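Local coordinates for protein acetyltransferase, GNAT family (Colwellia psychrerythraea, PDB 3IWG) that probably transfers acyl groups, most likely acetyl, to an acceptor that is not identified, at residues K6-I10 with S91-G95; D15-K20 with L54-C58; D63-L67 with Q270-K274; L138-M143 with K225-F230. All coordinates share one frame; numbering follows the deposited sequence.

Interaction 1: residues K6-I10 with S91-G95; sequences KIKTI and SSVIG
Ile7, on strand 6-9, and Val93, in the loop 91-95, bring their CA atoms to 6.6 Å, the closest backbone approach here; no hydrogen bond joins the two segments. The loop is tied to itself instead. Ser91 OG accepts from Ile94 N at 3.0 Å, an ST motif, and Gly95 N bonds to Ser91 O, bonds that would steady the surface the turn offers to the strand. Ile7 forks against it. Its CG1 lies beside the backbone N (chi1 -57°), which sends CD1 to Ser91 OG at 3.4 Å and leaves CG2 between Val93 CG2, 3.6 Å away, and Ile94 CG1, also at 3.6 Å from it. Val93 CG1 rests on the carbonyl oxygen Ile7 O at 3.4 Å, while Ile94 crosses Ile7 at about a right angle. Phe46, on the neighbouring strand 44-50, touches Ile7, Val93 and Ile94, and Leu82 of helix 76-87 also meets Ile7. With an alanine here, both branches disappear, which would probably open a gap between strand and turn and leave Val93 and Ile94 without this partner. The contact rests chiefly on apolar packing, and the hydroxyl of Ser91 that meets Ile7 is already engaged within the turn.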
loop_
_atom_site.group_PDB
_atom_site.type_symbol
_atom_site.label_atom_id
_atom_site.label_comp_id
_atom_site.label_asym_id
_atom_site.label_seq_id
_atom_site.Cartn_x
_atom_site.Cartn_y
_atom_site.Cartn_z
ATOM N N LYS A 6 3.882 -30.548 20.415
ATOM C CA LYS A 6 3.274 -29.384 21.045
ATOM C C LYS A 6 2.957 -28.359 19.916
ATOM O O LYS A 6 3.820 -28.065 19.079
ATOM C CB LYS A 6 4.223 -28.762 22.101
ATOM C CG LYS A 6 3.934 -29.118 23.592
ATOM C CD LYS A 6 4.602 -30.423 24.101
ATOM C CE LYS A 6 4.205 -30.788 25.578
ATOM N NZ LYS A 6 4.839 -29.934 26.673
ATOM N N ILE A 7 1.728 -27.842 19.873
ATOM C CA ILE A 7 1.428 -26.706 19.006
ATOM C C ILE A 7 1.569 -25.431 19.836
ATOM O O ILE A 7 1.087 -25.366 20.974
ATOM C CB ILE A 7 0.020 -26.803 18.388
ATOM C CG1 ILE A 7 -0.108 -28.117 17.601
ATOM C CG2 ILE A 7 -0.267 -25.575 17.512
ATOM C CD1 ILE A 7 -1.468 -28.818 17.735
ATOM N N LYS A 8 2.253 -24.437 19.266
ATOM C CA LYS A 8 2.466 -23.139 19.919
ATOM C C LYS A 8 2.175 -22.059 18.899
ATOM O O LYS A 8 2.429 -22.214 17.719
ATOM C CB LYS A 8 3.916 -22.952 20.422
ATOM C CG LYS A 8 4.298 -23.606 21.746
ATOM C CD LYS A 8 5.729 -23.128 22.251
ATOM C CE LYS A 8 6.505 -24.272 23.020
ATOM N NZ LYS A 8 7.595 -23.858 24.006
ATOM N N THR A 9 1.649 -20.953 19.375
ATOM C CA THR A 9 1.363 -19.813 18.543
ATOM C C THR A 9 2.758 -19.230 18.178
ATOM O O THR A 9 3.720 -19.403 18.927
ATOM C CB THR A 9 0.431 -18.845 19.336
ATOM O OG1 THR A 9 -0.629 -18.377 18.500
ATOM C CG2 THR A 9 1.211 -17.697 19.930
ATOM N N ILE A 10 2.893 -18.608 17.013
ATOM C CA ILE A 10 4.183 -18.031 16.612
ATOM C C ILE A 10 4.033 -16.528 16.320
ATOM O O ILE A 10 3.251 -16.158 15.450
ATOM C CB ILE A 10 4.702 -18.742 15.369
ATOM C CG1 ILE A 10 5.104 -20.173 15.750
ATOM C CG2 ILE A 10 5.827 -17.948 14.687
ATOM C CD1 ILE A 10 6.495 -20.579 15.325
ATOM N N SER A 91 -7.398 -29.283 18.524
ATOM C CA SER A 91 -6.224 -28.498 18.913
ATOM C C SER A 91 -6.667 -27.380 19.844
ATOM O O SER A 91 -7.359 -26.444 19.428
ATOM C CB SER A 91 -5.486 -27.895 17.709
ATOM O OG SER A 91 -4.405 -27.052 18.121
ATOM N N SER A 92 -6.258 -27.487 21.104
ATOM C CA SER A 92 -6.528 -26.463 22.095
ATOM C C SER A 92 -6.126 -25.097 21.530
ATOM O O SER A 92 -6.909 -24.148 21.491
ATOM C CB SER A 92 -5.727 -26.771 23.377
ATOM O OG SER A 92 -5.616 -28.179 23.583
ATOM N N VAL A 93 -4.897 -25.037 21.042
ATOM C CA VAL A 93 -4.248 -23.775 20.752
ATOM C C VAL A 93 -4.751 -23.205 19.417
ATOM O O VAL A 93 -5.147 -22.041 19.351
ATOM C CB VAL A 93 -2.692 -23.926 20.879
ATOM C CG1 VAL A 93 -2.284 -25.409 21.073
ATOM C CG2 VAL A 93 -1.953 -23.254 19.736
ATOM N N ILE A 94 -4.783 -24.038 18.377
ATOM C CA ILE A 94 -5.198 -23.597 17.039
ATOM C C ILE A 94 -6.694 -23.332 16.977
ATOM O O ILE A 94 -7.137 -22.418 16.283
ATOM C CB ILE A 94 -4.871 -24.630 15.947
ATOM C CG1 ILE A 94 -3.353 -24.822 15.815
ATOM C CG2 ILE A 94 -5.494 -24.205 14.628
ATOM C CD1 ILE A 94 -2.940 -26.016 14.923
ATOM N N GLY A 95 -7.461 -24.151 17.693
ATOM C CA GLY A 95 -8.898 -23.955 17.803
ATOM C C GLY A 95 -9.671 -24.513 16.627
ATOM O O GLY A 95 -9.197 -25.378 15.901
#

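Interaction 2: residues D15-K20 with L54-C58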
loop_
_atom_site.group_PDB
_atom_site.type_symbol
_atom_site.label_atom_id
_atom_site.label_comp_id
_atom_site.label_asym_id
_atom_site.label_seq_id
_atom_site.Cartn_x
_atom_site.Cartn_y
_atom_site.Cartn_z
ATOM N N ASP A 15 11.161 -16.795 12.955
ATOM C CA ASP A 15 11.292 -18.173 13.417
ATOM C C ASP A 15 11.021 -19.263 12.354
ATOM O O ASP A 15 11.351 -20.421 12.548
ATOM C CB ASP A 15 10.305 -18.396 14.560
ATOM C CG ASP A 15 10.871 -19.243 15.646
ATOM O OD1 ASP A 15 11.974 -19.802 15.427
ATOM O OD2 ASP A 15 10.228 -19.353 16.724
ATOM N N LEU A 16 10.358 -18.890 11.259
ATOM C CA LEU A 16 9.905 -19.838 10.239
ATOM C C LEU A 16 10.648 -19.730 8.906
ATOM O O LEU A 16 10.313 -20.438 7.957
ATOM C CB LEU A 16 8.398 -19.638 10.003
ATOM C CG LEU A 16 7.513 -19.976 11.189
ATOM C CD1 LEU A 16 6.099 -19.984 10.771
ATOM C CD2 LEU A 16 7.887 -21.329 11.801
ATOM N N THR A 17 11.656 -18.861 8.847
ATOM C CA THR A 17 12.472 -18.649 7.648
ATOM C C THR A 17 12.924 -19.903 6.909
ATOM O O THR A 17 12.755 -20.002 5.688
ATOM C CB THR A 17 13.722 -17.822 7.993
ATOM O OG1 THR A 17 13.331 -16.460 8.068
ATOM C CG2 THR A 17 14.831 -17.968 6.924
ATOM N N GLN A 18 13.482 -20.848 7.657
ATOM C CA GLN A 18 13.948 -22.100 7.088
ATOM C C GLN A 18 12.788 -23.011 6.739
ATOM O O GLN A 18 12.778 -23.612 5.682
ATOM C CB GLN A 18 14.852 -22.849 8.059
ATOM C CG GLN A 18 16.375 -22.694 7.852
ATOM C CD GLN A 18 17.139 -23.846 8.546
ATOM O OE1 GLN A 18 16.577 -24.538 9.426
ATOM N NE2 GLN A 18 18.411 -24.060 8.141
ATOM N N LEU A 19 11.832 -23.153 7.637
ATOM C CA LEU A 19 10.719 -24.027 7.362
ATOM C C LEU A 19 9.915 -23.519 6.148
ATOM O O LEU A 19 9.510 -24.322 5.284
ATOM C CB LEU A 19 9.851 -24.192 8.602
ATOM C CG LEU A 19 10.463 -25.045 9.722
ATOM C CD1 LEU A 19 9.637 -24.871 11.005
ATOM C CD2 LEU A 19 10.528 -26.543 9.314
ATOM N N LYS A 20 9.723 -22.196 6.061
ATOM C CA LYS A 20 9.020 -21.636 4.921
ATOM C C LYS A 20 9.748 -21.872 3.604
ATOM O O LYS A 20 9.127 -22.233 2.578
ATOM C CB LYS A 20 8.754 -20.150 5.099
ATOM C CG LYS A 20 7.751 -19.846 6.199
ATOM C CD LYS A 20 6.561 -19.074 5.660
ATOM C CE LYS A 20 5.365 -19.027 6.629
ATOM N NZ LYS A 20 4.212 -18.362 5.983
ATOM N N LEU A 54 11.529 -26.637 16.769
ATOM C CA LEU A 54 10.534 -26.270 15.771
ATOM C C LEU A 54 10.688 -27.047 14.451
ATOM O O LEU A 54 11.511 -26.687 13.622
ATOM C CB LEU A 54 10.676 -24.780 15.497
ATOM C CG LEU A 54 9.691 -24.116 14.546
ATOM C CD1 LEU A 54 8.264 -24.393 15.026
ATOM C CD2 LEU A 54 10.043 -22.603 14.493
ATOM N N VAL A 55 9.873 -28.080 14.242
ATOM C CA VAL A 55 10.014 -28.980 13.071
ATOM C C VAL A 55 8.890 -28.893 12.012
ATOM O O VAL A 55 8.873 -29.663 11.023
ATOM C CB VAL A 55 10.145 -30.425 13.555
ATOM C CG1 VAL A 55 11.276 -30.507 14.593
ATOM C CG2 VAL A 55 8.829 -30.924 14.141
ATOM N N GLY A 56 7.953 -27.967 12.223
ATOM C CA GLY A 56 6.929 -27.660 11.232
ATOM C C GLY A 56 6.036 -26.504 11.624
ATOM O O GLY A 56 6.158 -25.972 12.728
ATOM N N PHE A 57 5.103 -26.141 10.739
ATOM C CA PHE A 57 4.186 -25.035 11.003
ATOM C C PHE A 57 2.891 -25.074 10.157
ATOM O O PHE A 57 2.789 -25.779 9.147
ATOM C CB PHE A 57 4.883 -23.682 10.723
ATOM C CG PHE A 57 4.899 -23.335 9.275
ATOM C CD1 PHE A 57 5.892 -23.815 8.444
ATOM C CD2 PHE A 57 3.869 -22.610 8.714
ATOM C CE1 PHE A 57 5.877 -23.519 7.071
ATOM C CE2 PHE A 57 3.837 -22.336 7.371
ATOM C CZ PHE A 57 4.833 -22.789 6.547
ATOM N N CYS A 58 1.918 -24.257 10.547
ATOM C CA CYS A 58 0.789 -24.001 9.679
ATOM C C CYS A 58 0.308 -22.581 9.891
ATOM O O CYS A 58 0.730 -21.925 10.835
ATOM C CB CYS A 58 -0.342 -25.006 9.936
ATOM S SG CYS A 58 -1.249 -24.761 11.416
#
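Leu19 drives into the curve of strand 53-60 as the main bump of the segment 15-20. Its CD1 sits 3.6 Å from Leu54 CG, and its CD2 reaches along the backbone to Val55 O at 3.9 Å. The hollow is made by the strand itself: Val55 and Gly56 both face Phe48 in a classic beta bulge, and Leu19 CD1 comes within 3.7 Å of Gly56 N, lying against the strand backbone. Leu54 and Phe57 flank this spot. At chi1 -176° Leu54 sends its CG away from the backbone N, and this carries CD2 against the 3-10 turn at 15-16, 3.2 Å from the carbonyl oxygen Asp15 O and 3.7 Å from Leu16 CD2. Leu16 fills the space between the two flanking residues, its CD2 turned to Leu54 and its CD1 to Phe57 CG at 3.9 Å; Ile10 and His45 touch it too. Around the Phe57 ring, Leu16 CD1, Leu19 CB and Lys20 CE all approach obliquely. The aliphatic part of Lys20 crosses the ring at about a right angle, CE lying 3.7 Å from Phe57 CE2, while its NZ passes on to a hydrogen bond with Gln68 OE1 on strand 65-71. Tyr70 of that same strand touches both Leu19 and Phe57. A helix that follows the first strand and packs leucines onto the antiparallel strands beyond it is the first helix of the GNAT fold, here in the N-terminal domain of the chain.

Interaction 3: residues D63-L67 with Q270-K274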
loop_
_atom_site.group_PDB
_atom_site.type_symbol
_atom_site.label_atom_id
_atom_site.label_comp_id
_atom_site.label_asym_id
_atom_site.label_seq_id
_atom_site.Cartn_x
_atom_site.Cartn_y
_atom_site.Cartn_z
ATOM N N ASP A 63 -11.010 -16.483 8.516
ATOM C CA ASP A 63 -12.235 -17.243 8.368
ATOM C C ASP A 63 -12.126 -18.618 8.937
ATOM O O ASP A 63 -13.132 -19.300 9.007
ATOM C CB ASP A 63 -12.639 -17.273 6.911
ATOM C CG ASP A 63 -12.961 -15.886 6.406
ATOM O OD1 ASP A 63 -13.861 -15.273 7.018
ATOM O OD2 ASP A 63 -12.287 -15.370 5.474
ATOM N N GLY A 64 -10.940 -19.022 9.397
ATOM C CA GLY A 64 -10.751 -20.376 9.934
ATOM C C GLY A 64 -10.231 -21.392 8.922
ATOM O O GLY A 64 -10.367 -22.594 9.110
ATOM N N TYR A 65 -9.585 -20.908 7.874
ATOM C CA TYR A 65 -9.109 -21.773 6.839
ATOM C C TYR A 65 -7.615 -21.779 6.796
ATOM O O TYR A 65 -6.973 -20.722 6.714
ATOM C CB TYR A 65 -9.646 -21.340 5.476
ATOM C CG TYR A 65 -11.108 -21.672 5.311
ATOM C CD1 TYR A 65 -12.091 -20.797 5.734
ATOM C CD2 TYR A 65 -11.497 -22.890 4.768
ATOM C CE1 TYR A 65 -13.447 -21.120 5.617
ATOM C CE2 TYR A 65 -12.827 -23.218 4.634
ATOM C CZ TYR A 65 -13.804 -22.335 5.050
ATOM O OH TYR A 65 -15.120 -22.671 4.893
ATOM N N LEU A 66 -7.080 -22.994 6.823
ATOM C CA LEU A 66 -5.674 -23.209 6.617
ATOM C C LEU A 66 -5.259 -22.674 5.274
ATOM O O LEU A 66 -5.992 -22.732 4.297
ATOM C CB LEU A 66 -5.310 -24.700 6.714
ATOM C CG LEU A 66 -4.954 -25.294 8.083
ATOM C CD1 LEU A 66 -5.985 -24.934 9.119
ATOM C CD2 LEU A 66 -4.799 -26.866 8.026
ATOM N N LEU A 67 -4.065 -22.147 5.239
ATOM C CA LEU A 67 -3.480 -21.640 4.031
ATOM C C LEU A 67 -2.186 -22.380 3.744
ATOM O O LEU A 67 -1.820 -22.516 2.595
ATOM C CB LEU A 67 -3.213 -20.100 4.151
ATOM C CG LEU A 67 -4.426 -19.115 4.201
ATOM C CD1 LEU A 67 -4.016 -17.598 4.003
ATOM C CD2 LEU A 67 -5.550 -19.432 3.189
ATOM N N GLN A 270 -10.667 -25.232 -2.335
ATOM C CA GLN A 270 -11.134 -24.963 -0.994
ATOM C C GLN A 270 -11.812 -26.194 -0.484
ATOM O O GLN A 270 -12.843 -26.577 -1.061
ATOM C CB GLN A 270 -12.177 -23.829 -0.995
ATOM C CG GLN A 270 -12.627 -23.415 0.393
ATOM C CD GLN A 270 -13.654 -22.286 0.394
ATOM O OE1 GLN A 270 -13.787 -21.520 -0.575
ATOM N NE2 GLN A 270 -14.414 -22.210 1.474
ATOM N N PHE A 271 -11.264 -26.770 0.595
ATOM C CA PHE A 271 -11.787 -27.983 1.258
ATOM C C PHE A 271 -12.494 -27.630 2.549
ATOM O O PHE A 271 -12.043 -26.723 3.273
ATOM C CB PHE A 271 -10.659 -28.941 1.632
ATOM C CG PHE A 271 -10.072 -29.673 0.478
ATOM C CD1 PHE A 271 -10.757 -30.724 -0.117
ATOM C CD2 PHE A 271 -8.826 -29.341 -0.011
ATOM C CE1 PHE A 271 -10.226 -31.427 -1.189
ATOM C CE2 PHE A 271 -8.269 -30.059 -1.097
ATOM C CZ PHE A 271 -8.988 -31.103 -1.681
ATOM N N GLU A 272 -13.601 -28.311 2.830
ATOM C CA GLU A 272 -14.309 -28.123 4.093
ATOM C C GLU A 272 -14.047 -29.366 4.910
ATOM O O GLU A 272 -14.101 -30.472 4.389
ATOM C CB GLU A 272 -15.814 -27.934 3.916
ATOM C CG GLU A 272 -16.242 -26.809 2.937
ATOM C CD GLU A 272 -15.816 -25.403 3.361
ATOM O OE1 GLU A 272 -16.025 -25.066 4.544
ATOM O OE2 GLU A 272 -15.290 -24.640 2.503
ATOM N N PHE A 273 -13.756 -29.172 6.188
ATOM C CA PHE A 273 -13.470 -30.266 7.080
ATOM C C PHE A 273 -14.692 -30.987 7.654
ATOM O O PHE A 273 -15.745 -30.385 7.976
ATOM C CB PHE A 273 -12.615 -29.801 8.250
ATOM C CG PHE A 273 -11.219 -29.458 7.875
ATOM C CD1 PHE A 273 -10.603 -30.066 6.786
ATOM C CD2 PHE A 273 -10.498 -28.540 8.632
ATOM C CE1 PHE A 273 -9.322 -29.727 6.422
ATOM C CE2 PHE A 273 -9.177 -28.227 8.296
ATOM C CZ PHE A 273 -8.588 -28.812 7.185
ATOM N N LYS A 274 -14.489 -32.306 7.764
ATOM C CA LYS A 274 -15.311 -33.186 8.576
ATOM C C LYS A 274 -14.706 -33.160 9.998
ATOM O O LYS A 274 -15.405 -33.366 11.007
ATOM C CB LYS A 274 -15.366 -34.629 7.972
ATOM C CG LYS A 274 -14.009 -35.250 7.529
ATOM C CD LYS A 274 -14.117 -36.708 6.962
ATOM C CE LYS A 274 -13.095 -37.681 7.625
ATOM N NZ LYS A 274 -12.432 -38.661 6.704
#
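Tyr65 points its hydroxyl at the carboxylate of Glu272, OH donating to OE1 at 2.6 Å and using the syn lone pair of that oxygen. The ring does not lie flat with its acceptor: its plane is turned 67° from the carboxylate. Glu272 is folded back at chi2 (-63°), which brings the carboxylate to the edge of the ring, with OE2 3.6 Å from Tyr65 CE2. Gln270 comes in on an extended chain, its amide plane almost perpendicular to the tyrosine ring at 83°; NE2 gives Glu272 OE2 a weak bond of 2.8 Å and lies 3.6 Å from Tyr65 CZ. Each carboxylate oxygen thus has a donor, and the weak second bond would help to steady the group that the phenol holds. Another polar neighbour, Phe271 O, also stands at the ring edge, 3.8 Å from Tyr65 CE2. Leu66 forms a separate contact with Phe273, its CD2 meeting the ring edge at CZ, 4.3 Å away. A phenylalanine in place of Tyr65 lacks the hydroxyl, and would probably leave Glu272 OE1 without this donor and the carboxylate freer to turn. Strand 99-103 runs between strands 65-71 and 262-273, and its Phe101 meets both Tyr65 and Gln270, so the bond bridges over a whole strand. In order across the sheet, 262-273 sits between 99-103 and 117-129, the slot of the last strand in a GNAT fold, consistent with the C-terminal strand completing the N-terminal domain.

Interaction 4: residues L138-M143 with K225-F230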
loop_
_atom_site.group_PDB
_atom_site.type_symbol
_atom_site.label_atom_id
_atom_site.label_comp_id
_atom_site.label_asym_id
_atom_site.label_seq_id
_atom_site.Cartn_x
_atom_site.Cartn_y
_atom_site.Cartn_z
ATOM N N LEU A 138 1.970 -11.520 -35.125
ATOM C CA LEU A 138 0.683 -11.008 -34.673
ATOM C C LEU A 138 0.840 -9.612 -34.058
ATOM O O LEU A 138 1.640 -9.438 -33.136
ATOM C CB LEU A 138 0.154 -11.968 -33.600
ATOM C CG LEU A 138 -1.286 -11.874 -33.077
ATOM C CD1 LEU A 138 -1.365 -12.366 -31.627
ATOM C CD2 LEU A 138 -1.815 -10.464 -33.171
ATOM N N GLU A 139 0.068 -8.634 -34.545
ATOM C CA GLU A 139 0.013 -7.257 -33.953
ATOM C C GLU A 139 -0.000 -7.175 -32.391
ATOM O O GLU A 139 -0.906 -7.683 -31.738
ATOM C CB GLU A 139 -1.177 -6.416 -34.542
ATOM C CG GLU A 139 -2.500 -7.194 -34.850
ATOM C CD GLU A 139 -3.804 -6.394 -34.555
ATOM O OE1 GLU A 139 -4.773 -7.010 -33.984
ATOM O OE2 GLU A 139 -3.857 -5.180 -34.906
HETATM N N MSE A 140 1.021 -6.507 -31.847
HETATM C CA MSE A 140 1.293 -6.385 -30.414
HETATM C C MSE A 140 1.086 -4.922 -29.983
HETATM O O MSE A 140 1.646 -4.001 -30.611
HETATM C CB MSE A 140 2.733 -6.823 -30.131
HETATM C CG MSE A 140 3.496 -6.071 -28.997
HETATM SE SE MSE A 140 3.881 -7.075 -27.341
HETATM C CE MSE A 140 5.413 -6.043 -26.633
ATOM N N ILE A 141 0.309 -4.712 -28.913
ATOM C CA ILE A 141 0.027 -3.364 -28.421
ATOM C C ILE A 141 1.218 -2.772 -27.696
ATOM O O ILE A 141 2.139 -3.478 -27.328
ATOM C CB ILE A 141 -1.137 -3.323 -27.415
ATOM C CG1 ILE A 141 -0.778 -4.047 -26.113
ATOM C CG2 ILE A 141 -2.420 -3.880 -28.033
ATOM C CD1 ILE A 141 -1.831 -3.868 -25.017
ATOM N N ASP A 142 1.175 -1.465 -27.486
ATOM C CA ASP A 142 2.168 -0.775 -26.656
ATOM C C ASP A 142 1.508 -0.319 -25.344
ATOM O O ASP A 142 0.533 0.414 -25.356
ATOM C CB ASP A 142 2.796 0.420 -27.402
ATOM C CG ASP A 142 4.101 0.938 -26.718
ATOM O OD1 ASP A 142 4.859 0.148 -26.060
ATOM O OD2 ASP A 142 4.360 2.162 -26.826
HETATM N N MSE A 143 2.019 -0.793 -24.221
HETATM C CA MSE A 143 1.582 -0.287 -22.925
HETATM C C MSE A 143 2.672 0.633 -22.373
HETATM O O MSE A 143 3.870 0.418 -22.624
HETATM C CB MSE A 143 1.295 -1.431 -21.963
HETATM C CG MSE A 143 0.175 -2.330 -22.380
HETATM SE SE MSE A 143 -0.157 -3.728 -21.140
HETATM C CE MSE A 143 -1.235 -2.661 -19.907
ATOM N N LYS A 225 -6.158 -10.479 -23.958
ATOM C CA LYS A 225 -5.146 -11.291 -24.588
ATOM C C LYS A 225 -3.905 -10.461 -24.901
ATOM O O LYS A 225 -2.781 -10.875 -24.612
ATOM C CB LYS A 225 -5.649 -11.930 -25.850
ATOM C CG LYS A 225 -4.620 -12.800 -26.542
ATOM C CD LYS A 225 -5.257 -13.475 -27.764
ATOM C CE LYS A 225 -4.245 -14.396 -28.541
ATOM N NZ LYS A 225 -3.575 -13.780 -29.736
ATOM N N LYS A 226 -4.125 -9.283 -25.476
ATOM C CA LYS A 226 -3.034 -8.460 -25.908
ATOM C C LYS A 226 -2.197 -7.954 -24.749
ATOM O O LYS A 226 -0.974 -7.792 -24.876
ATOM C CB LYS A 226 -3.571 -7.304 -26.714
ATOM C CG LYS A 226 -4.274 -7.721 -27.989
ATOM C CD LYS A 226 -4.111 -6.684 -29.068
ATOM C CE LYS A 226 -5.375 -5.918 -29.458
ATOM N NZ LYS A 226 -5.792 -6.379 -30.804
ATOM N N VAL A 227 -2.867 -7.733 -23.616
ATOM C CA VAL A 227 -2.222 -7.187 -22.430
ATOM C C VAL A 227 -1.314 -8.258 -21.867
ATOM O O VAL A 227 -0.149 -8.022 -21.591
ATOM C CB VAL A 227 -3.253 -6.710 -21.366
ATOM C CG1 VAL A 227 -2.590 -6.357 -20.084
ATOM C CG2 VAL A 227 -4.001 -5.518 -21.887
ATOM N N LEU A 228 -1.862 -9.454 -21.745
ATOM C CA LEU A 228 -1.098 -10.592 -21.272
ATOM C C LEU A 228 0.129 -10.827 -22.179
ATOM O O LEU A 228 1.229 -11.061 -21.689
ATOM C CB LEU A 228 -2.001 -11.809 -21.222
ATOM C CG LEU A 228 -2.920 -11.823 -20.017
ATOM C CD1 LEU A 228 -3.941 -12.947 -20.162
ATOM C CD2 LEU A 228 -2.086 -12.078 -18.773
ATOM N N THR A 229 -0.047 -10.698 -23.488
ATOM C CA THR A 229 1.058 -10.901 -24.406
ATOM C C THR A 229 2.153 -9.872 -24.166
ATOM O O THR A 229 3.319 -10.219 -24.131
ATOM C CB THR A 229 0.597 -10.869 -25.871
ATOM O OG1 THR A 229 -0.409 -11.879 -26.048
ATOM C CG2 THR A 229 1.765 -11.148 -26.817
ATOM N N PHE A 230 1.789 -8.606 -23.969
ATOM C CA PHE A 230 2.789 -7.581 -23.663
ATOM C C PHE A 230 3.523 -7.913 -22.374
ATOM O O PHE A 230 4.736 -7.844 -22.296
ATOM C CB PHE A 230 2.108 -6.230 -23.475
ATOM C CG PHE A 230 3.034 -5.125 -23.092
ATOM C CD1 PHE A 230 3.320 -4.885 -21.780
ATOM C CD2 PHE A 230 3.585 -4.304 -24.055
ATOM C CE1 PHE A 230 4.171 -3.867 -21.411
ATOM C CE2 PHE A 230 4.441 -3.269 -23.692
ATOM C CZ PHE A 230 4.722 -3.046 -22.374
HETATM O O HOH W 1 0.114 -7.247 -27.164
#
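In the C-terminal GNAT-family domain, the irregular segment 138-143, leading into the short strand 144-145, lies along helix 223-237, with Phe230 gripped by Met143. Both methionines of the segment are selenomethionines. Met143 CB stands over the centre of the Phe230 ring, a CH-pi contact of 3.8 Å to the centroid and 11° off the normal. Its SE, on a chain extended at chi2 (-179°), makes an oblique Met-aromatic contact and touches Val227 CG1 at 3.7 Å. Met140 reaches the same ring obliquely, CE 3.6 Å from Phe230 CD2, and the ring of Phe183, on strand 182-187, meets Phe230 edge-to-face. The helix follows strand 207-214 through a glycine-rich turn; in GNAT enzymes the start of this helix generally receives the pyrophosphate of acetyl-CoA, so the segment probably packs beside the cofactor-binding element. Lys226, one turn before Phe230, takes Ile141 CG2 on its CD at 3.4 Å, tighter than usual for two carbons, and Ile141 sets CD1 toward Val227 CG2. A water joins the two backbones beside this pair, accepting from Ile141 N at 3.1 Å and donating to Lys226 O at 2.6 Å, an oxygen that also takes the helical bond from Phe230 N. The Lys226 chain, bent at three successive torsions, curls over Ile141 to place NZ 3.4 Å from Glu139 OE1 in a salt bridge at the exposed end of the contact.

Overall arrangement
Interactions 1, 2 and 3 gather in the N-terminal domain, and interaction 4 lies across the chain's centre, about 49 Å from interaction 1, 41 Å from interaction 2 and 38 Å from interaction 3, centre to centre. Interactions 1 and 2 adjoin: Ile10 CD1 packs on Leu16 CD2 at 3.9 Å, and Ile94 CD1 on Cys58 SG at 4.1 Å. Interaction 3 does not touch either, but its strand 65-71 neighbours strand 53-60 of interaction 2, with nearest atoms about 5 Å apart. Its other strand, 262-273, comes back after the helix of interaction 4, tying the two domains. Only interaction 4 involves the helix whose start would, as in other GNAT enzymes, face acetyl-CoA in the C-terminal domain.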